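D-methionine-binding lipoprotein MetQ (Escherichia coli, PDB 4YAH) binds methionine as the lipoprotein component of an ATP-driven D-methionine permease, an ABC transport system. Local coordinates at residues Ile33-Ile38 with Ile81-Phe86; Tyr101-Val106 with Leu230-Glu235; Pro113-Ser118 with Leu211-Asp216; Lys122-Leu127 with Gly217-Asp222. All coordinates share one frame; numbering follows the deposited sequence.

How the interactions relate
The four contacts illustrate how a two-lobed binding protein has a separate sheet in each lobe, with methionine between them. Interactions 1 and 2 share a six-stranded sheet, their centres about 10 Å apart, and are joined where strand 83-88 lies against strand 229-234 and Asn84 N probably donates to Val232 O. Interactions 3 and 4 belong to the five-stranded sheet on the other side of the chain's centre, with centres about 9 Å apart; strands 115-117 and 219-220 are neighbours there. Centres of interactions 1 and 3 lie about 26 Å apart. Methionine touches Phe86 of interaction 1, whereas the Phe219 side chain of interaction 4 is about 13 Å from it.

Interaction 1 (Ile33-Ile38 with Ile81-Phe86); sequences IKVGVI and IDANAF. With MET (methionine), chain B.
Lys34 and Asp82 open this parallel pairing: the backbone N of Lys34 donates to the Asp82 carboxylate, reaching OD1 at 2.8 Å, almost straight (179°) and onto the anti lone pair of that oxygen. Asp82 CG stands beside its own backbone N (chi1 -63°), which turns OD1 back toward strand 33-38. Asp82 CB lies 3.4 Å from Ile33 CG1. Lys34 O in return takes Asp82 N at 2.9 Å and, weakly, Ala83 N. Regular strand bonding follows, from Gly36 N to Ala83 O and from Ala85 N to Gly36 O, the latter nearly along the C=O axis. Gly36 lets Ile81 CD1 lie 3.8 Å from its N, close over the bare backbone. A water links Ile38 N to Ala85 O as the strands part, and Ile38 CG1 rests 3.7 Å from Phe86 CB. Phe86 belongs to the methionine pocket; its CE1 approaches the methionine CE at 3.8 Å, and Asn84 CG lies in the plane of the Phe86 ring, at its edge. In the second shell, Asn73 of helix 71-78 accepts from Asn84 ND2. These parallel strands lie in one lobe's sheet of a periplasmic-binding-protein fold, with 60-66 beside 33-38 and 229-234 beside 83-88.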
loop_
_atom_site.group_PDB
_atom_site.type_symbol
_atom_site.label_atom_id
_atom_site.label_comp_id
_atom_site.label_asym_id
_atom_site.label_seq_id
_atom_site.Cartn_x
_atom_site.Cartn_y
_atom_site.Cartn_z
ATOM N N ILE A 33 -0.648 -3.581 -23.364
ATOM C CA ILE A 33 -0.910 -2.603 -22.323
ATOM C C ILE A 33 0.254 -2.600 -21.329
ATOM O O ILE A 33 0.769 -3.646 -20.986
ATOM C CB ILE A 33 -2.260 -2.893 -21.598
ATOM C CG1 ILE A 33 -2.583 -1.813 -20.570
ATOM C CG2 ILE A 33 -2.253 -4.264 -20.951
ATOM C CD1 ILE A 33 -3.960 -1.978 -19.931
ATOM N N LYS A 34 0.675 -1.412 -20.917
ATOM C CA LYS A 34 1.731 -1.276 -19.908
ATOM C C LYS A 34 1.088 -0.959 -18.554
ATOM O O LYS A 34 0.315 -0.001 -18.448
ATOM C CB LYS A 34 2.716 -0.172 -20.290
ATOM C CG LYS A 34 3.561 -0.448 -21.547
ATOM C CD LYS A 34 4.638 0.596 -21.688
ATOM C CE LYS A 34 5.523 0.317 -22.895
ATOM N NZ LYS A 34 6.670 1.265 -22.981
ATOM N N VAL A 35 1.418 -1.749 -17.533
ATOM C CA VAL A 35 0.864 -1.551 -16.190
ATOM C C VAL A 35 1.974 -1.360 -15.178
ATOM O O VAL A 35 2.863 -2.198 -15.074
ATOM C CB VAL A 35 -0.006 -2.726 -15.752
ATOM C CG1 VAL A 35 -0.687 -2.417 -14.424
ATOM C CG2 VAL A 35 -1.069 -3.045 -16.809
ATOM N N GLY A 36 1.916 -0.252 -14.441
ATOM C CA GLY A 36 2.895 0.022 -13.403
ATOM C C GLY A 36 2.570 -0.667 -12.093
ATOM O O GLY A 36 1.444 -0.587 -11.602
ATOM N N VAL A 37 3.571 -1.340 -11.532
ATOM C CA VAL A 37 3.450 -2.100 -10.288
ATOM C C VAL A 37 4.697 -1.889 -9.449
ATOM O O VAL A 37 5.711 -1.392 -9.951
ATOM C CB VAL A 37 3.239 -3.614 -10.549
ATOM C CG1 VAL A 37 2.004 -3.825 -11.417
ATOM C CG2 VAL A 37 4.435 -4.238 -11.234
ATOM N N ILE A 38 4.628 -2.265 -8.172
ATOM C CA ILE A 38 5.779 -2.096 -7.280
ATOM C C ILE A 38 6.578 -3.396 -7.157
ATOM O O ILE A 38 5.995 -4.482 -7.022
ATOM C CB ILE A 38 5.354 -1.653 -5.871
ATOM C CG1 ILE A 38 4.331 -0.521 -5.933
ATOM C CG2 ILE A 38 6.588 -1.230 -5.067
ATOM C CD1 ILE A 38 4.828 0.730 -6.605
ATOM N N ILE A 81 2.651 4.872 -19.179
ATOM C CA ILE A 81 1.996 3.594 -18.938
ATOM C C ILE A 81 0.485 3.805 -19.063
ATOM O O ILE A 81 0.001 4.935 -19.006
ATOM C CB ILE A 81 2.359 3.012 -17.554
ATOM C CG1 ILE A 81 1.996 3.997 -16.440
ATOM C CG2 ILE A 81 3.843 2.669 -17.507
ATOM C CD1 ILE A 81 2.272 3.471 -15.025
ATOM N N ASP A 82 -0.248 2.715 -19.248
ATOM C CA ASP A 82 -1.695 2.754 -19.453
ATOM C C ASP A 82 -2.511 2.704 -18.159
ATOM O O ASP A 82 -3.639 3.218 -18.089
ATOM C CB ASP A 82 -2.113 1.575 -20.321
ATOM C CG ASP A 82 -1.503 1.626 -21.733
ATOM O OD1 ASP A 82 -0.522 0.892 -22.006
ATOM O OD2 ASP A 82 -2.015 2.401 -22.572
ATOM N N ALA A 83 -1.945 2.045 -17.153
ATOM C CA ALA A 83 -2.635 1.809 -15.895
ATOM C C ALA A 83 -1.586 1.597 -14.836
ATOM O O ALA A 83 -0.432 1.318 -15.162
ATOM C CB ALA A 83 -3.533 0.594 -15.974
ATOM N N ASN A 84 -1.966 1.717 -13.567
ATOM C CA ASN A 84 -1.104 1.176 -12.531
ATOM C C ASN A 84 -1.935 0.485 -11.475
ATOM O O ASN A 84 -3.164 0.589 -11.443
ATOM C CB ASN A 84 -0.187 2.256 -11.920
ATOM C CG ASN A 84 -0.925 3.429 -11.330
ATOM O OD1 ASN A 84 -1.921 3.278 -10.605
ATOM N ND2 ASN A 84 -0.394 4.628 -11.585
ATOM N N ALA A 85 -1.246 -0.278 -10.637
ATOM C CA ALA A 85 -1.914 -1.106 -9.666
ATOM C C ALA A 85 -1.122 -1.117 -8.381
ATOM O O ALA A 85 -0.327 -2.035 -8.145
ATOM C CB ALA A 85 -2.096 -2.516 -10.210
ATOM N N PHE A 86 -1.307 -0.086 -7.558
ATOM C CA PHE A 86 -0.458 0.051 -6.375
ATOM C C PHE A 86 -1.005 0.888 -5.226
ATOM O O PHE A 86 -0.372 0.933 -4.174
ATOM C CB PHE A 86 0.895 0.663 -6.780
ATOM C CG PHE A 86 0.874 2.169 -6.872
ATOM C CD1 PHE A 86 1.341 2.942 -5.825
ATOM C CD2 PHE A 86 0.353 2.815 -7.991
ATOM C CE1 PHE A 86 1.309 4.319 -5.888
ATOM C CE2 PHE A 86 0.323 4.194 -8.056
ATOM C CZ PHE A 86 0.802 4.945 -7.012
HETATM N N MET B . -0.090 -1.305 -1.025
HETATM C CA MET B . -0.125 -0.125 -0.161
HETATM C C MET B . -1.011 -0.404 1.030
HETATM O O MET B . -2.135 -0.874 0.828
HETATM C CB MET B . -0.648 1.095 -0.924
HETATM C CG MET B . -0.543 2.408 -0.163
HETATM S SD MET B . -1.174 3.836 -1.070
HETATM C CE MET B . 0.141 4.068 -2.266
HETATM O OXT MET B . -0.616 -0.139 2.183
HETATM O O HOH W 1 2.017 -3.041 -7.182
#

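Interaction 2 (Tyr101-Val106 with Leu230-Glu235); sequences YKLVAV and LIVTRE
Val104 and Thr233 form the hydrogen-bonded pair at the heart of this antiparallel contact, each backbone N donating to the other's O at 2.9 Å. Two further backbone bonds extend it: Val106 N reaches Ile231 O at 2.8 Å, nearly straight at 175°, and Glu235 N binds Lys102 O. Between these lie CA-H...O contacts, such as Val232 CA to Val104 O. The apolar contacts fall on two faces. On one, Leu103 CB meets Val232 CG1 at 3.7 Å, and the Ala105 methyl touches both methyls of Leu230, with helix 89-99 covering Leu103. On the other, Val106 CG2 lies 3.7 Å from Ile231 CG2, the side chains roughly perpendicular. Val106 CG1 also comes against a polar atom, Thr233 OG1, at 3.6 Å. That hydroxyl sits between its backbone N and carbonyl carbon (chi1 68°) and donates to Arg234 O at 2.9 Å. Arg234 gives NH1 to Leu76 O of helix 71-78 and forms a salt bridge with Asp236, as Glu235 does with Lys238. Backbone bonds thus fix the register of strands 103-111 and 229-234, antiparallel neighbours in one sheet of the periplasmic-binding-protein fold, while mostly aliphatic side chains pack on the two faces and charges gather where strand 229-234 ends.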
loop_
_atom_site.group_PDB
_atom_site.type_symbol
_atom_site.label_atom_id
_atom_site.label_comp_id
_atom_site.label_asym_id
_atom_site.label_seq_id
_atom_site.Cartn_x
_atom_site.Cartn_y
_atom_site.Cartn_z
ATOM N N TYR A 101 -3.785 15.496 -11.174
ATOM C CA TYR A 101 -3.994 14.448 -12.180
ATOM C C TYR A 101 -5.477 14.192 -12.431
ATOM O O TYR A 101 -6.309 14.452 -11.564
ATOM C CB TYR A 101 -3.378 13.119 -11.747
ATOM C CG TYR A 101 -1.931 13.122 -11.380
ATOM C CD1 TYR A 101 -0.988 13.758 -12.172
ATOM C CD2 TYR A 101 -1.500 12.446 -10.238
ATOM C CE1 TYR A 101 0.359 13.728 -11.836
ATOM C CE2 TYR A 101 -0.160 12.413 -9.892
ATOM C CZ TYR A 101 0.760 13.052 -10.700
ATOM O OH TYR A 101 2.089 13.034 -10.368
ATOM N N LYS A 102 -5.790 13.653 -13.610
ATOM C CA LYS A 102 -7.144 13.186 -13.907
ATOM C C LYS A 102 -7.134 11.665 -14.036
ATOM O O LYS A 102 -7.128 11.101 -15.131
ATOM C CB LYS A 102 -7.676 13.862 -15.182
ATOM C CG LYS A 102 -7.818 15.381 -15.045
ATOM C CD LYS A 102 -8.738 15.768 -13.888
ATOM C CE LYS A 102 -8.996 17.267 -13.840
ATOM N NZ LYS A 102 -9.736 17.757 -15.037
ATOM N N LEU A 103 -7.100 11.009 -12.881
ATOM C CA LEU A 103 -7.028 9.562 -12.815
ATOM C C LEU A 103 -8.264 9.028 -12.161
ATOM O O LEU A 103 -8.879 9.713 -11.345
ATOM C CB LEU A 103 -5.821 9.097 -12.015
ATOM C CG LEU A 103 -4.490 9.755 -12.331
ATOM C CD1 LEU A 103 -3.401 9.195 -11.440
ATOM C CD2 LEU A 103 -4.115 9.568 -13.788
ATOM N N VAL A 104 -8.581 7.783 -12.484
ATOM C CA VAL A 104 -9.757 7.130 -11.943
ATOM C C VAL A 104 -9.514 5.649 -11.689
ATOM O O VAL A 104 -8.704 4.995 -12.370
ATOM C CB VAL A 104 -10.977 7.282 -12.873
ATOM C CG1 VAL A 104 -11.350 8.751 -13.038
ATOM C CG2 VAL A 104 -10.714 6.647 -14.213
ATOM N N ALA A 105 -10.219 5.134 -10.681
ATOM C CA ALA A 105 -10.174 3.723 -10.351
ATOM C C ALA A 105 -11.061 2.933 -11.293
ATOM O O ALA A 105 -12.203 3.320 -11.538
ATOM C CB ALA A 105 -10.626 3.510 -8.911
ATOM N N VAL A 106 -10.550 1.815 -11.794
ATOM C CA VAL A 106 -11.304 0.949 -12.681
ATOM C C VAL A 106 -11.479 -0.441 -12.099
ATOM O O VAL A 106 -12.027 -1.330 -12.743
ATOM C CB VAL A 106 -10.637 0.841 -14.087
ATOM C CG1 VAL A 106 -10.631 2.214 -14.773
ATOM C CG2 VAL A 106 -9.222 0.274 -14.002
ATOM N N LEU A 230 -6.189 -0.432 -5.751
ATOM C CA LEU A 230 -6.937 -0.135 -6.968
ATOM C C LEU A 230 -6.087 -0.347 -8.204
ATOM O O LEU A 230 -4.867 -0.196 -8.163
ATOM C CB LEU A 230 -7.399 1.320 -6.962
ATOM C CG LEU A 230 -8.115 1.825 -5.715
ATOM C CD1 LEU A 230 -8.147 3.342 -5.755
ATOM C CD2 LEU A 230 -9.511 1.253 -5.657
ATOM N N ILE A 231 -6.757 -0.656 -9.309
ATOM C CA ILE A 231 -6.192 -0.481 -10.645
ATOM C C ILE A 231 -6.711 0.869 -11.087
ATOM O O ILE A 231 -7.920 1.152 -10.956
ATOM C CB ILE A 231 -6.613 -1.589 -11.607
ATOM C CG1 ILE A 231 -6.066 -2.925 -11.105
ATOM C CG2 ILE A 231 -6.072 -1.321 -13.029
ATOM C CD1 ILE A 231 -6.769 -4.144 -11.657
ATOM N N VAL A 232 -5.789 1.718 -11.534
ATOM C CA VAL A 232 -6.069 3.100 -11.861
ATOM C C VAL A 232 -5.590 3.434 -13.267
ATOM O O VAL A 232 -4.512 2.996 -13.681
ATOM C CB VAL A 232 -5.395 4.021 -10.853
ATOM C CG1 VAL A 232 -5.523 5.459 -11.241
ATOM C CG2 VAL A 232 -6.021 3.814 -9.492
ATOM N N THR A 233 -6.401 4.217 -13.980
ATOM C CA THR A 233 -6.060 4.699 -15.321
ATOM C C THR A 233 -6.267 6.196 -15.385
ATOM O O THR A 233 -6.692 6.812 -14.416
ATOM C CB THR A 233 -6.925 4.062 -16.421
ATOM O OG1 THR A 233 -8.278 4.526 -16.294
ATOM C CG2 THR A 233 -6.890 2.551 -16.345
ATOM N N ARG A 234 -6.013 6.778 -16.556
ATOM C CA ARG A 234 -6.427 8.151 -16.796
ATOM C C ARG A 234 -7.925 8.156 -17.086
ATOM O O ARG A 234 -8.506 7.134 -17.437
ATOM C CB ARG A 234 -5.664 8.771 -17.967
ATOM C CG ARG A 234 -4.157 8.898 -17.757
ATOM C CD ARG A 234 -3.507 9.500 -18.995
ATOM N NE ARG A 234 -3.803 8.677 -20.160
ATOM C CZ ARG A 234 -3.148 7.567 -20.490
ATOM N NH1 ARG A 234 -2.124 7.134 -19.754
ATOM N NH2 ARG A 234 -3.523 6.883 -21.563
ATOM N N GLU A 235 -8.548 9.308 -16.910
ATOM C CA GLU A 235 -9.936 9.486 -17.315
ATOM C C GLU A 235 -10.108 9.095 -18.780
ATOM O O GLU A 235 -11.103 8.451 -19.142
ATOM C CB GLU A 235 -10.364 10.933 -17.080
ATOM C CG GLU A 235 -11.740 11.312 -17.638
ATOM C CD GLU A 235 -12.890 10.590 -16.955
ATOM O OE1 GLU A 235 -12.749 10.230 -15.762
ATOM O OE2 GLU A 235 -13.937 10.387 -17.611
#

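Interaction 3 (Pro113-Ser118 with Leu211-Asp216); sequences PIAGYS and LTPAKD
Leu211 meets Tyr117 first, its CB lying 3.9 Å from Tyr117 CE1 as the two side chains run antiparallel alongside each other. Thr212 comes next with its backbone: its carbonyl carbon lies in the plane of the Tyr117 ring at the edge, and its N donates to Asp216 OD2 at 3.0 Å, onto the anti lone pair. Thr212 occupies the N-cap of helix 213-216. Asp216 OD2 ties the last helical residue to the N-cap amide, while Thr212 OG1 weakly caps Lys215 N. Pro213 begins the helix, its CD 3.3 Å from Tyr117 OH, while its CB rests 3.9 Å from Ala115 CB and its CG approaches Pro113 O. The helix thereby packs against strand 115-117, part of a mixed five-stranded sheet of one lobe of this periplasmic-binding-protein fold. Asp216 returns to the ring: CB lies in its plane at the edge, 3.9 Å from Tyr117 CD1. Tyr117 CG stands anti to its carbonyl carbon (chi1 -56°), turning the ring edge toward the helix. Past the ring, a water bridges Asp216 O, at 2.7 Å, and the Ser118 N.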
loop_
_atom_site.group_PDB
_atom_site.type_symbol
_atom_site.label_atom_id
_atom_site.label_comp_id
_atom_site.label_asym_id
_atom_site.label_seq_id
_atom_site.Cartn_x
_atom_site.Cartn_y
_atom_site.Cartn_z
ATOM N N PRO A 113 -3.762 -5.183 5.115
ATOM C CA PRO A 113 -3.787 -4.566 6.446
ATOM C C PRO A 113 -2.367 -4.288 6.933
ATOM O O PRO A 113 -1.494 -5.145 6.852
ATOM C CB PRO A 113 -4.515 -5.605 7.306
ATOM C CG PRO A 113 -5.409 -6.348 6.309
ATOM C CD PRO A 113 -4.510 -6.449 5.083
ATOM N N ILE A 114 -2.139 -3.061 7.368
ATOM C CA ILE A 114 -0.793 -2.609 7.657
ATOM C C ILE A 114 -0.412 -2.984 9.089
ATOM O O ILE A 114 -1.268 -3.078 9.968
ATOM C CB ILE A 114 -0.661 -1.096 7.431
ATOM C CG1 ILE A 114 0.799 -0.708 7.239
ATOM C CG2 ILE A 114 -1.359 -0.305 8.533
ATOM C CD1 ILE A 114 0.960 0.723 6.728
ATOM N N ALA A 115 0.881 -3.202 9.300
ATOM C CA ALA A 115 1.369 -3.667 10.599
ATOM C C ALA A 115 2.541 -2.841 11.103
ATOM O O ALA A 115 3.207 -2.138 10.344
ATOM C CB ALA A 115 1.757 -5.121 10.511
ATOM N N GLY A 116 2.744 -2.912 12.414
ATOM C CA GLY A 116 3.924 -2.366 13.066
ATOM C C GLY A 116 4.943 -3.477 13.268
ATOM O O GLY A 116 4.580 -4.599 13.626
ATOM N N TYR A 117 6.206 -3.161 13.010
ATOM C CA TYR A 117 7.301 -4.127 13.049
ATOM C C TYR A 117 8.452 -3.582 13.854
ATOM O O TYR A 117 8.590 -2.375 14.000
ATOM C CB TYR A 117 7.824 -4.459 11.646
ATOM C CG TYR A 117 6.802 -4.973 10.662
ATOM C CD1 TYR A 117 6.564 -6.331 10.520
ATOM C CD2 TYR A 117 6.073 -4.096 9.858
ATOM C CE1 TYR A 117 5.631 -6.808 9.603
ATOM C CE2 TYR A 117 5.141 -4.556 8.941
ATOM C CZ TYR A 117 4.920 -5.910 8.815
ATOM O OH TYR A 117 4.002 -6.394 7.908
ATOM N N SER A 118 9.303 -4.479 14.351
ATOM C CA SER A 118 10.497 -4.060 15.056
ATOM C C SER A 118 11.584 -5.122 14.996
ATOM O O SER A 118 11.279 -6.312 14.968
ATOM C CB SER A 118 10.177 -3.767 16.515
ATOM O OG SER A 118 11.365 -3.402 17.174
ATOM N N LEU A 211 8.977 -9.895 5.536
ATOM C CA LEU A 211 8.086 -9.703 6.674
ATOM C C LEU A 211 6.634 -9.688 6.221
ATOM O O LEU A 211 6.314 -9.156 5.157
ATOM C CB LEU A 211 8.401 -8.400 7.398
ATOM C CG LEU A 211 9.832 -8.238 7.897
ATOM C CD1 LEU A 211 10.002 -6.872 8.548
ATOM C CD2 LEU A 211 10.166 -9.334 8.864
ATOM N N THR A 212 5.770 -10.280 7.031
ATOM C CA THR A 212 4.324 -10.192 6.832
ATOM C C THR A 212 3.639 -9.893 8.149
ATOM O O THR A 212 4.168 -10.199 9.213
ATOM C CB THR A 212 3.704 -11.482 6.268
ATOM O OG1 THR A 212 3.845 -12.543 7.221
ATOM C CG2 THR A 212 4.340 -11.861 4.947
ATOM N N PRO A 213 2.441 -9.288 8.089
ATOM C CA PRO A 213 1.778 -8.963 9.346
ATOM C C PRO A 213 1.568 -10.173 10.247
ATOM O O PRO A 213 1.827 -10.072 11.452
ATOM C CB PRO A 213 0.434 -8.374 8.876
ATOM C CG PRO A 213 0.798 -7.707 7.596
ATOM C CD PRO A 213 1.765 -8.655 6.938
ATOM N N ALA A 214 1.120 -11.299 9.702
ATOM C CA ALA A 214 0.738 -12.411 10.577
ATOM C C ALA A 214 1.959 -13.035 11.237
ATOM O O ALA A 214 1.869 -13.536 12.350
ATOM C CB ALA A 214 -0.019 -13.459 9.823
ATOM N N LYS A 215 3.091 -13.011 10.551
ATOM C CA LYS A 215 4.278 -13.693 11.058
ATOM C C LYS A 215 5.114 -12.779 11.928
ATOM O O LYS A 215 5.673 -13.215 12.927
ATOM C CB LYS A 215 5.134 -14.219 9.905
ATOM C CG LYS A 215 6.378 -14.970 10.352
ATOM C CD LYS A 215 6.022 -16.210 11.162
ATOM C CE LYS A 215 7.239 -17.103 11.389
ATOM N NZ LYS A 215 8.353 -16.376 12.060
ATOM N N ASP A 216 5.177 -11.504 11.566
ATOM C CA ASP A 216 6.163 -10.601 12.152
ATOM C C ASP A 216 5.567 -9.365 12.803
ATOM O O ASP A 216 6.245 -8.671 13.572
ATOM C CB ASP A 216 7.152 -10.198 11.070
ATOM C CG ASP A 216 7.748 -11.396 10.376
ATOM O OD1 ASP A 216 8.616 -12.059 10.998
ATOM O OD2 ASP A 216 7.338 -11.690 9.230
HETATM O O HOH W 2 8.526 -7.316 13.699
#

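Interaction 4 (Lys122-Leu127 with Gly217-Asp222); sequences KSLDEL and GIFVED
Leu124 touches the aromatic ring of Phe219 at its edge, with the methyl near the ring plane. The touching branch is Leu124 CD2, 4.0 Å from Phe219 CE1, and the two side chains are roughly perpendicular. Phe219 CG lies between its own backbone N and carbonyl carbon (chi1 50°), a setting that swings the ring toward Leu124 so that its CE1 corner reaches the leucine. Ile218 carries the larger share of the contact. Its CG2 lies 4.2 Å from Ser123 CA and 4.4 Å from Leu124 CG, while its CG1 reaches Lys122 O at 4.1 Å. No hydrogen bond crosses between the segments, and these distances describe a light, largely apolar contact near the surface.

Several bonds within the loop shape it. Ser123 OG accepts from Asp125 N at 2.8 Å, closing an ST turn just as the 3-10 segment 124-126 begins. Glu126 folds its carboxylate back toward the start of the loop, where Lys122 N donates to OE2 at 2.8 Å from above the carboxylate plane. Glu126 N and Leu127 N add backbone bonds to Ser123 O and Leu124 O, the i to i+3 pattern of a 3-10 turn. On the inner side, Phe219 also packs on Leu148 and Leu149 of helix 139-151 and on Leu198 of strand 196-201. A 3-10 turn opened by a serine ST turn thus rests against Ile218 and Phe219, at the start of the short, weakly bonded edge strand 219-220 of the five-stranded sheet in one lobe of a periplasmic-binding-protein fold.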
loop_
_atom_site.group_PDB
_atom_site.type_symbol
_atom_site.label_atom_id
_atom_site.label_comp_id
_atom_site.label_asym_id
_atom_site.label_seq_id
_atom_site.Cartn_x
_atom_site.Cartn_y
_atom_site.Cartn_z
ATOM N N LYS A 122 9.697 -7.169 20.865
ATOM C CA LYS A 122 8.718 -8.164 20.445
ATOM C C LYS A 122 7.314 -7.777 20.897
ATOM O O LYS A 122 6.337 -8.367 20.464
ATOM C CB LYS A 122 9.075 -9.541 21.004
ATOM C CG LYS A 122 10.041 -10.356 20.137
ATOM C CD LYS A 122 11.340 -10.688 20.860
ATOM C CE LYS A 122 11.117 -11.455 22.164
ATOM N NZ LYS A 122 12.389 -12.002 22.731
ATOM N N SER A 123 7.233 -6.794 21.786
ATOM C CA SER A 123 5.959 -6.405 22.381
ATOM C C SER A 123 5.992 -4.951 22.801
ATOM O O SER A 123 7.066 -4.405 23.095
ATOM C CB SER A 123 5.657 -7.293 23.596
ATOM O OG SER A 123 4.948 -6.578 24.582
ATOM N N LEU A 124 4.821 -4.331 22.885
ATOM C CA LEU A 124 4.748 -2.945 23.320
ATOM C C LEU A 124 5.148 -2.817 24.787
ATOM O O LEU A 124 5.482 -1.726 25.235
ATOM C CB LEU A 124 3.351 -2.370 23.093
ATOM C CG LEU A 124 2.968 -2.259 21.607
ATOM C CD1 LEU A 124 1.592 -1.632 21.442
ATOM C CD2 LEU A 124 4.027 -1.486 20.797
ATOM N N ASP A 125 5.149 -3.932 25.515
ATOM C CA ASP A 125 5.646 -3.937 26.903
ATOM C C ASP A 125 7.086 -3.456 26.978
ATOM O O ASP A 125 7.531 -2.963 28.018
ATOM C CB ASP A 125 5.590 -5.337 27.511
ATOM C CG ASP A 125 4.182 -5.795 27.824
ATOM O OD1 ASP A 125 3.250 -4.964 27.785
ATOM O OD2 ASP A 125 4.017 -6.999 28.120
ATOM N N GLU A 126 7.826 -3.652 25.885
ATOM C CA GLU A 126 9.250 -3.323 25.838
ATOM C C GLU A 126 9.552 -1.950 25.252
ATOM O O GLU A 126 10.715 -1.559 25.156
ATOM C CB GLU A 126 10.017 -4.338 24.999
ATOM C CG GLU A 126 9.898 -5.794 25.373
ATOM C CD GLU A 126 10.482 -6.677 24.261
ATOM O OE1 GLU A 126 11.703 -6.592 23.996
ATOM O OE2 GLU A 126 9.726 -7.431 23.620
ATOM N N LEU A 127 8.528 -1.231 24.817
ATOM C CA LEU A 127 8.753 0.048 24.157
ATOM C C LEU A 127 9.157 1.122 25.169
ATOM O O LEU A 127 8.349 1.563 25.987
ATOM C CB LEU A 127 7.502 0.470 23.379
ATOM C CG LEU A 127 7.627 1.684 22.467
ATOM C CD1 LEU A 127 8.647 1.429 21.350
ATOM C CD2 LEU A 127 6.282 2.017 21.875
ATOM N N GLY A 217 4.289 -9.104 12.541
ATOM C CA GLY A 217 3.648 -7.919 13.074
ATOM C C GLY A 217 3.484 -7.959 14.580
ATOM O O GLY A 217 3.057 -8.960 15.139
ATOM N N ILE A 218 3.853 -6.869 15.235
ATOM C CA ILE A 218 3.566 -6.697 16.653
ATOM C C ILE A 218 2.104 -6.297 16.863
ATOM O O ILE A 218 1.495 -6.615 17.879
ATOM C CB ILE A 218 4.468 -5.649 17.253
ATOM C CG1 ILE A 218 5.932 -6.090 17.122
ATOM C CG2 ILE A 218 4.126 -5.415 18.722
ATOM C CD1 ILE A 218 6.892 -5.047 17.561
ATOM N N PHE A 219 1.561 -5.560 15.902
ATOM C CA PHE A 219 0.145 -5.229 15.888
ATOM C C PHE A 219 -0.210 -4.988 14.438
ATOM O O PHE A 219 0.671 -4.683 13.643
ATOM C CB PHE A 219 -0.180 -4.011 16.750
ATOM C CG PHE A 219 0.695 -2.818 16.490
ATOM C CD1 PHE A 219 1.779 -2.537 17.311
ATOM C CD2 PHE A 219 0.439 -1.976 15.421
ATOM C CE1 PHE A 219 2.581 -1.435 17.069
ATOM C CE2 PHE A 219 1.235 -0.877 15.180
ATOM C CZ PHE A 219 2.300 -0.599 16.008
ATOM N N VAL A 220 -1.487 -5.158 14.126
ATOM C CA VAL A 220 -1.972 -5.130 12.753
ATOM C C VAL A 220 -3.324 -4.439 12.711
ATOM O O VAL A 220 -4.168 -4.620 13.585
ATOM C CB VAL A 220 -2.106 -6.557 12.171
ATOM C CG1 VAL A 220 -2.392 -6.493 10.662
ATOM C CG2 VAL A 220 -0.866 -7.358 12.453
ATOM N N GLU A 221 -3.483 -3.612 11.696
ATOM C CA GLU A 221 -4.744 -2.991 11.331
ATOM C C GLU A 221 -5.855 -4.017 11.096
ATOM O O GLU A 221 -5.562 -5.118 10.623
ATOM C CB GLU A 221 -4.475 -2.173 10.075
ATOM C CG GLU A 221 -5.541 -1.221 9.606
ATOM C CD GLU A 221 -5.080 -0.529 8.323
ATOM O OE1 GLU A 221 -4.801 -1.255 7.338
ATOM O OE2 GLU A 221 -4.956 0.718 8.317
ATOM N N ASP A 222 -7.111 -3.661 11.409
ATOM C CA ASP A 222 -8.268 -4.517 11.078
ATOM C C ASP A 222 -8.389 -4.736 9.575
ATOM O O ASP A 222 -8.093 -3.840 8.806
ATOM C CB ASP A 222 -9.589 -3.906 11.574
ATOM C CG ASP A 222 -9.684 -3.828 13.081
ATOM O OD1 ASP A 222 -10.453 -2.963 13.565
ATOM O OD2 ASP A 222 -9.011 -4.624 13.777
#